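Local coordinates for dehydratase, IlvD/Edd family (Caulobacter crescentus, PDB 5OYN), which dehydrates D-xylonate to 2-dehydro-3-deoxy-D-arabinonate in D-xylose degradation, and D-gluconate with similar efficiency, using a [2Fe-2S] cluster and magnesium, at residues 426-438 with 449-461. Numbering follows the deposited sequence.
Sequences VFEARAIVFDGSD and LEIDERCILVIRG
Arg430 to Phe434 pair in parallel with Cys455 to Ile459 through a ladder of backbone bonds that begins at Arg430 N and Arg454 O (2.9 Å) and runs on to Arg460 N and Phe434 O (3.0 Å), the two strand segments being twisted by 43°. On the face carrying Ala431 and Val433, these side chains pack beside Ile456 and Val458; Ala429 CB, just before the paired residues, lies 3.6 Å from Ile456 CG2. Val433 CG1, set anti to the backbone N, lies over one face of the Arg460 guanidinium. That guanidinium forms a side-on salt bridge with the Asp435 carboxylate: NE meets OD1 of Asp435 at 2.6 Å within the guanidinium plane, while NH2 reaches the syn lone pair of OD2, the two planes standing 47° apart. Arg460 NH1 is hydrogen-bonded to the carbonyl oxygens of Leu520 and Leu523, which precede strand 528-532. The pairing closes a beta-alpha-beta crossover, strand 426-435, helix 436-443 and strand 455-460, in the interior of the mixed sheet of the C-terminal family region, with 426-435 as its middle strand; strand 528-532 runs antiparallel along the other edge of 426-435. On the opposite face, Ile432 fits among Ile451, Cys455 and Leu457, its CG1 3.8 Å from Cys455 CB, and Leu457 CD2 also meets the edge of the Phe434 ring. Arg430 bends at chi3 (79°) to place NH2 3.1 Å from Leu449 O, a straight bond in both the guanidinium and carbonyl planes. Nearby, Asp452 N donates to Cys455 SG at 3.2 Å across the type I turn that leads into the second strand.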
loop_
_atom_site.group_PDB
_atom_site.type_symbol
_atom_site.label_atom_id
_atom_site.label_comp_id
_atom_site.label_asym_id
_atom_site.label_seq_id
_atom_site.Cartn_x
_atom_site.Cartn_y
_atom_site.Cartn_z
ATOM N N VAL A 426 -46.881 -29.309 18.742
ATOM C CA VAL A 426 -46.454 -30.313 19.702
ATOM C C VAL A 426 -46.219 -31.595 18.934
ATOM O O VAL A 426 -46.980 -31.933 18.018
ATOM C CB VAL A 426 -47.506 -30.528 20.808
ATOM C CG1 VAL A 426 -47.382 -29.499 21.861
ATOM C CG2 VAL A 426 -48.827 -30.349 20.217
ATOM N N PHE A 427 -45.151 -32.289 19.292
ATOM C CA PHE A 427 -44.793 -33.547 18.664
ATOM C C PHE A 427 -43.810 -34.217 19.600
ATOM O O PHE A 427 -43.188 -33.566 20.448
ATOM C CB PHE A 427 -44.187 -33.362 17.252
ATOM C CG PHE A 427 -42.782 -32.760 17.241
ATOM C CD1 PHE A 427 -42.589 -31.388 17.350
ATOM C CD2 PHE A 427 -41.659 -33.568 17.103
ATOM C CE1 PHE A 427 -41.316 -30.843 17.336
ATOM C CE2 PHE A 427 -40.369 -33.017 17.095
ATOM C CZ PHE A 427 -40.205 -31.658 17.213
ATOM N N GLU A 428 -43.697 -35.526 19.447
ATOM C CA GLU A 428 -42.745 -36.312 20.206
ATOM C C GLU A 428 -41.835 -37.030 19.228
ATOM O O GLU A 428 -42.288 -37.479 18.167
ATOM C CB GLU A 428 -43.468 -37.306 21.126
ATOM C CG GLU A 428 -44.456 -36.624 22.080
ATOM C CD GLU A 428 -45.101 -37.585 23.074
ATOM O OE1 GLU A 428 -45.571 -38.664 22.638
ATOM O OE2 GLU A 428 -45.134 -37.250 24.285
ATOM N N ALA A 429 -40.550 -37.120 19.575
ATOM C CA ALA A 429 -39.578 -37.780 18.716
ATOM C C ALA A 429 -38.615 -38.607 19.558
ATOM O O ALA A 429 -38.525 -38.461 20.782
ATOM C CB ALA A 429 -38.812 -36.773 17.854
ATOM N N ARG A 430 -37.883 -39.479 18.868
ATOM C CA ARG A 430 -36.961 -40.420 19.488
ATOM C C ARG A 430 -35.539 -39.889 19.361
ATOM O O ARG A 430 -35.053 -39.662 18.248
ATOM C CB ARG A 430 -37.084 -41.791 18.825
ATOM C CG ARG A 430 -36.120 -42.823 19.362
ATOM C CD ARG A 430 -36.574 -44.183 18.952
ATOM N NE ARG A 430 -36.228 -44.476 17.571
ATOM C CZ ARG A 430 -35.051 -44.977 17.213
ATOM N NH1 ARG A 430 -34.126 -45.223 18.150
ATOM N NH2 ARG A 430 -34.800 -45.229 15.928
ATOM N N ALA A 431 -34.863 -39.719 20.494
ATOM C CA ALA A 431 -33.550 -39.093 20.489
ATOM C C ALA A 431 -32.496 -40.009 19.868
ATOM O O ALA A 431 -32.428 -41.200 20.180
ATOM C CB ALA A 431 -33.150 -38.711 21.912
ATOM N N ILE A 432 -31.678 -39.448 18.979
ATOM C CA ILE A 432 -30.460 -40.083 18.474
ATOM C C ILE A 432 -29.309 -39.188 18.913
ATOM O O ILE A 432 -29.089 -38.120 18.326
ATOM C CB ILE A 432 -30.475 -40.258 16.954
ATOM C CG1 ILE A 432 -31.852 -40.754 16.488
ATOM C CG2 ILE A 432 -29.348 -41.185 16.516
ATOM C CD1 ILE A 432 -32.086 -42.236 16.703
ATOM N N VAL A 433 -28.575 -39.611 19.943
ATOM C CA VAL A 433 -27.601 -38.764 20.626
ATOM C C VAL A 433 -26.201 -39.042 20.096
ATOM O O VAL A 433 -25.812 -40.202 19.896
ATOM C CB VAL A 433 -27.666 -38.982 22.147
ATOM C CG1 VAL A 433 -26.673 -38.073 22.875
ATOM C CG2 VAL A 433 -29.076 -38.740 22.633
ATOM N N PHE A 434 -25.437 -37.969 19.877
ATOM C CA PHE A 434 -24.059 -38.051 19.415
ATOM C C PHE A 434 -23.170 -37.224 20.324
ATOM O O PHE A 434 -23.568 -36.151 20.791
ATOM C CB PHE A 434 -23.923 -37.557 17.991
ATOM C CG PHE A 434 -24.808 -38.261 17.028
ATOM C CD1 PHE A 434 -24.467 -39.521 16.550
ATOM C CD2 PHE A 434 -25.979 -37.670 16.591
ATOM C CE1 PHE A 434 -25.287 -40.187 15.648
ATOM C CE2 PHE A 434 -26.801 -38.326 15.688
ATOM C CZ PHE A 434 -26.453 -39.588 15.214
ATOM N N ASP A 435 -21.962 -37.718 20.570
ATOM C CA ASP A 435 -21.034 -37.026 21.457
ATOM C C ASP A 435 -19.996 -36.313 20.597
ATOM O O ASP A 435 -18.883 -36.793 20.368
ATOM C CB ASP A 435 -20.409 -38.000 22.451
ATOM C CG ASP A 435 -21.268 -38.183 23.698
ATOM O OD1 ASP A 435 -21.184 -37.331 24.617
ATOM O OD2 ASP A 435 -22.041 -39.173 23.742
ATOM N N GLY A 436 -20.384 -35.137 20.112
ATOM C CA GLY A 436 -19.525 -34.327 19.273
ATOM C C GLY A 436 -19.798 -34.539 17.797
ATOM O O GLY A 436 -20.628 -35.355 17.381
ATOM N N SER A 437 -19.064 -33.764 16.992
ATOM C CA SER A 437 -19.252 -33.798 15.546
ATOM C C SER A 437 -18.699 -35.086 14.954
ATOM O O SER A 437 -19.357 -35.731 14.126
ATOM C CB SER A 437 -18.587 -32.578 14.903
ATOM O OG SER A 437 -18.968 -32.439 13.540
ATOM N N ASP A 438 -17.487 -35.473 15.361
ATOM C CA ASP A 438 -16.889 -36.679 14.806
ATOM C C ASP A 438 -17.804 -37.871 15.022
ATOM O O ASP A 438 -18.074 -38.643 14.092
ATOM C CB ASP A 438 -15.515 -36.923 15.425
ATOM C CG ASP A 438 -14.809 -38.145 14.832
ATOM O OD1 ASP A 438 -14.887 -38.367 13.597
ATOM O OD2 ASP A 438 -14.167 -38.883 15.614
ATOM N N LEU A 449 -28.953 -48.107 14.169
ATOM C CA LEU A 449 -29.757 -47.169 14.940
ATOM C C LEU A 449 -31.177 -47.025 14.418
ATOM O O LEU A 449 -31.997 -46.399 15.098
ATOM C CB LEU A 449 -29.085 -45.794 14.985
ATOM C CG LEU A 449 -27.645 -45.882 15.461
ATOM C CD1 LEU A 449 -26.889 -44.662 14.994
ATOM C CD2 LEU A 449 -27.601 -46.023 16.979
ATOM N N GLU A 450 -31.485 -47.598 13.254
ATOM C CA GLU A 450 -32.832 -47.579 12.693
ATOM C C GLU A 450 -33.497 -46.215 12.832
ATOM O O GLU A 450 -34.446 -46.050 13.610
ATOM C CB GLU A 450 -33.700 -48.654 13.349
ATOM C CG GLU A 450 -33.590 -50.011 12.680
ATOM C CD GLU A 450 -34.364 -51.086 13.415
ATOM O OE1 GLU A 450 -34.782 -50.836 14.570
ATOM O OE2 GLU A 450 -34.548 -52.181 12.836
ATOM N N ILE A 451 -32.997 -45.240 12.083
ATOM C CA ILE A 451 -33.485 -43.867 12.124
ATOM C C ILE A 451 -34.635 -43.725 11.136
ATOM O O ILE A 451 -34.619 -44.324 10.054
ATOM C CB ILE A 451 -32.335 -42.885 11.815
ATOM C CG1 ILE A 451 -31.115 -43.205 12.691
ATOM C CG2 ILE A 451 -32.777 -41.445 12.019
ATOM C CD1 ILE A 451 -30.096 -42.075 12.798
ATOM N N ASP A 452 -35.653 -42.959 11.513
ATOM C CA ASP A 452 -36.773 -42.704 10.612
ATOM C C ASP A 452 -37.322 -41.314 10.905
ATOM O O ASP A 452 -36.786 -40.578 11.739
ATOM C CB ASP A 452 -37.856 -43.788 10.730
ATOM C CG ASP A 452 -38.374 -43.986 12.170
ATOM O OD1 ASP A 452 -38.319 -43.044 13.002
ATOM O OD2 ASP A 452 -38.854 -45.107 12.467
ATOM N N GLU A 453 -38.428 -40.979 10.240
ATOM C CA GLU A 453 -38.950 -39.617 10.237
ATOM C C GLU A 453 -39.322 -39.091 11.620
ATOM O O GLU A 453 -39.496 -37.878 11.775
ATOM C CB GLU A 453 -40.157 -39.562 9.313
ATOM C CG GLU A 453 -40.141 -40.704 8.322
ATOM C CD GLU A 453 -41.412 -40.778 7.514
ATOM O OE1 GLU A 453 -41.352 -41.248 6.351
ATOM O OE2 GLU A 453 -42.465 -40.355 8.044
ATOM N N ARG A 454 -39.448 -39.948 12.632
ATOM C CA ARG A 454 -39.887 -39.494 13.947
ATOM C C ARG A 454 -38.750 -39.463 14.966
ATOM O O ARG A 454 -39.003 -39.511 16.176
ATOM C CB ARG A 454 -41.047 -40.354 14.456
ATOM C CG ARG A 454 -42.043 -40.786 13.376
ATOM C CD ARG A 454 -42.853 -39.625 12.816
ATOM N NE ARG A 454 -43.217 -38.645 13.841
ATOM C CZ ARG A 454 -43.981 -37.576 13.613
ATOM N NH1 ARG A 454 -44.475 -37.355 12.394
ATOM N NH2 ARG A 454 -44.254 -36.727 14.600
ATOM N N CYS A 455 -37.506 -39.357 14.507
ATOM C CA CYS A 455 -36.362 -39.183 15.391
ATOM C C CYS A 455 -36.000 -37.705 15.510
ATOM O O CYS A 455 -36.472 -36.858 14.749
ATOM C CB CYS A 455 -35.165 -39.997 14.890
ATOM S SG CYS A 455 -35.607 -41.699 14.423
ATOM N N ILE A 456 -35.166 -37.398 16.501
ATOM C CA ILE A 456 -34.613 -36.060 16.685
ATOM C C ILE A 456 -33.114 -36.202 16.948
ATOM O O ILE A 456 -32.704 -36.885 17.895
ATOM C CB ILE A 456 -35.314 -35.286 17.822
ATOM C CG1 ILE A 456 -34.554 -34.000 18.143
ATOM C CG2 ILE A 456 -35.480 -36.153 19.076
ATOM C CD1 ILE A 456 -35.355 -33.018 18.947
ATOM N N LEU A 457 -32.299 -35.571 16.104
ATOM C CA LEU A 457 -30.854 -35.717 16.209
ATOM C C LEU A 457 -30.302 -34.766 17.263
ATOM O O LEU A 457 -30.594 -33.565 17.258
ATOM C CB LEU A 457 -30.197 -35.483 14.853
ATOM C CG LEU A 457 -30.849 -36.311 13.733
ATOM C CD1 LEU A 457 -30.411 -35.819 12.359
ATOM C CD2 LEU A 457 -30.568 -37.808 13.893
ATOM N N VAL A 458 -29.527 -35.318 18.184
ATOM C CA VAL A 458 -29.067 -34.599 19.358
ATOM C C VAL A 458 -27.554 -34.699 19.397
ATOM O O VAL A 458 -26.989 -35.773 19.155
ATOM C CB VAL A 458 -29.691 -35.160 20.661
ATOM C CG1 VAL A 458 -29.082 -34.498 21.891
ATOM C CG2 VAL A 458 -31.193 -34.964 20.665
ATOM N N ILE A 459 -26.898 -33.579 19.689
ATOM C CA ILE A 459 -25.449 -33.523 19.790
ATOM C C ILE A 459 -25.102 -32.830 21.097
ATOM O O ILE A 459 -25.762 -31.860 21.485
ATOM C CB ILE A 459 -24.827 -32.796 18.573
ATOM C CG1 ILE A 459 -23.299 -32.783 18.668
ATOM C CG2 ILE A 459 -25.385 -31.386 18.435
ATOM C CD1 ILE A 459 -22.617 -32.719 17.321
ATOM N N ARG A 460 -24.084 -33.343 21.789
ATOM C CA ARG A 460 -23.690 -32.812 23.087
ATOM C C ARG A 460 -22.172 -32.756 23.181
ATOM O O ARG A 460 -21.456 -33.444 22.447
ATOM C CB ARG A 460 -24.255 -33.649 24.250
ATOM C CG ARG A 460 -23.808 -35.108 24.237
ATOM C CD ARG A 460 -23.642 -35.691 25.641
ATOM N NE ARG A 460 -23.589 -37.153 25.578
ATOM C CZ ARG A 460 -24.590 -37.960 25.920
ATOM N NH1 ARG A 460 -25.728 -37.454 26.371
ATOM N NH2 ARG A 460 -24.452 -39.277 25.811
ATOM N N GLY A 461 -21.693 -31.940 24.118
ATOM C CA GLY A 461 -20.280 -31.681 24.270
ATOM C C GLY A 461 -19.745 -30.565 23.402
ATOM O O GLY A 461 -18.517 -30.408 23.302
#